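Local coordinates for probable dehydrogenase (Bordetella bronchiseptica, PDB 3MOI), which is probably an NAD(P)-dependent oxidoreductase of the GFO/IDH/MocA family, with a Rossmann-fold nucleotide-binding domain, at residues Leu10-Ser15 with Ser276-Gly281. Sequence-based numbering, arbitrary orientation.
Sequences LGFAGS and SRYGFG
The Y278 ring turns its edge to one face of the F12 ring. This is a T-shaped aromatic pair. The centroids are 5.2 Å apart and the planes stand at 86°. CD1 of Y278 makes the approach, over the rim of the F12 ring and not its middle, and lies 3.6 Å from F12 CE1. The start of the Y278 side chain follows it in, with CB 3.8 Å from F12 CD1. The Y278 carbonyl meets the same ring: its O lies 3.3 Å from F12 CD1. F12 CG is anti to the backbone N (chi1 179°), which swings the ring out from the helix toward Y278.

The third flat group is F280. Its ring meets S15 obliquely, with CD1 3.5 Å from S15 CB. F280 CB comes in alongside, 3.6 Å from the same S15 carbon. Apart from the Y278 carbonyl against the F12 ring, the closest contacts are between carbon atoms of the side chains. The S15 backbone N donates to G11 O (2.9 Å), closing the first helical turn. S15 OG also lies close to that oxygen, at 2.6 Å.

G11 and G14 fit a GxGxxG pattern, consistent with the dinucleotide-binding turn between strand 3-8 and helix 12-24 of a Rossmann fold. G11 is the N-cap of this helix. Residues 276-281 lie at the end of helix 270-278 and in the loop beyond it, and pack against the first turn of helix 12-24. Helix 38-48 is a shared neighbour: its F44 touches L10 and stacks edge-to-face with F280, and its R43 hydrogen-bonds to F280 O. On the strand side, L10 N is hydrogen-bonded to D35, just after strand 28-34.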
# COMPACT_ATOMS: atom_id res chain seq x y z
N LEU A 10 -20.98 28.09 8.76
CA LEU A 10 -20.81 28.46 7.36
C LEU A 10 -19.36 28.64 7.00
O LEU A 10 -18.97 29.62 6.35
CB LEU A 10 -21.59 29.74 7.08
CG LEU A 10 -23.13 29.63 6.91
CD1 LEU A 10 -23.78 31.01 6.91
CD2 LEU A 10 -23.56 28.83 5.66
N GLY A 11 -18.51 27.72 7.43
CA GLY A 11 -17.13 27.78 7.04
C GLY A 11 -17.10 27.06 5.71
O GLY A 11 -18.10 27.00 5.01
N PHE A 12 -15.97 26.46 5.40
CA PHE A 12 -15.76 25.82 4.11
C PHE A 12 -16.72 24.67 3.83
O PHE A 12 -17.50 24.73 2.87
CB PHE A 12 -14.28 25.42 4.01
CG PHE A 12 -13.93 24.72 2.74
CD1 PHE A 12 -13.94 25.41 1.53
CD2 PHE A 12 -13.60 23.34 2.75
CE1 PHE A 12 -13.60 24.76 0.33
CE2 PHE A 12 -13.29 22.68 1.56
CZ PHE A 12 -13.29 23.42 0.33
N ALA A 13 -16.71 23.62 4.64
CA ALA A 13 -17.68 22.53 4.45
C ALA A 13 -19.14 23.03 4.27
O ALA A 13 -19.88 22.64 3.35
CB ALA A 13 -17.58 21.51 5.64
N GLY A 14 -19.58 23.91 5.14
CA GLY A 14 -20.92 24.43 5.02
C GLY A 14 -21.22 25.23 3.76
O GLY A 14 -22.09 24.83 2.96
N SER A 15 -20.55 26.38 3.60
CA SER A 15 -20.94 27.35 2.60
C SER A 15 -20.49 26.93 1.22
O SER A 15 -21.24 27.13 0.26
CB SER A 15 -20.33 28.74 2.83
OG SER A 15 -19.54 28.87 4.01
N SER A 276 -9.59 33.54 3.97
CA SER A 276 -9.84 34.35 2.75
C SER A 276 -9.86 33.49 1.48
O SER A 276 -10.42 33.92 0.46
CB SER A 276 -8.85 35.54 2.61
OG SER A 276 -7.56 35.13 2.17
N ARG A 277 -9.24 32.31 1.51
CA ARG A 277 -9.24 31.44 0.33
C ARG A 277 -10.38 30.43 0.37
O ARG A 277 -11.03 30.17 -0.64
CB ARG A 277 -7.92 30.69 0.18
CG ARG A 277 -7.72 30.32 -1.28
CD ARG A 277 -6.91 29.07 -1.50
NE ARG A 277 -5.61 29.31 -2.15
CZ ARG A 277 -4.80 28.32 -2.55
NH1 ARG A 277 -5.17 27.05 -2.38
NH2 ARG A 277 -3.61 28.60 -3.12
N TYR A 278 -10.60 29.86 1.54
CA TYR A 278 -11.59 28.79 1.70
C TYR A 278 -12.94 29.31 2.29
O TYR A 278 -13.90 28.55 2.43
CB TYR A 278 -10.97 27.63 2.52
CG TYR A 278 -9.88 26.84 1.77
CD1 TYR A 278 -10.21 25.88 0.81
CD2 TYR A 278 -8.52 27.07 2.01
CE1 TYR A 278 -9.23 25.17 0.12
CE2 TYR A 278 -7.54 26.35 1.33
CZ TYR A 278 -7.90 25.41 0.39
OH TYR A 278 -6.93 24.71 -0.29
N GLY A 279 -13.02 30.59 2.61
CA GLY A 279 -14.27 31.18 3.07
C GLY A 279 -15.33 31.32 1.98
O GLY A 279 -15.07 31.04 0.79
N PHE A 280 -16.52 31.76 2.40
CA PHE A 280 -17.64 31.94 1.47
C PHE A 280 -17.45 33.17 0.59
O PHE A 280 -17.28 34.27 1.12
CB PHE A 280 -18.99 32.05 2.20
CG PHE A 280 -20.13 32.25 1.26
CD1 PHE A 280 -20.51 31.25 0.40
CD2 PHE A 280 -20.76 33.47 1.17
CE1 PHE A 280 -21.53 31.43 -0.53
CE2 PHE A 280 -21.79 33.68 0.26
CZ PHE A 280 -22.17 32.66 -0.61
N GLY A 281 -17.51 32.98 -0.73
CA GLY A 281 -17.28 34.09 -1.67
C GLY A 281 -15.81 34.39 -1.91
O GLY A 281 -15.47 35.38 -2.54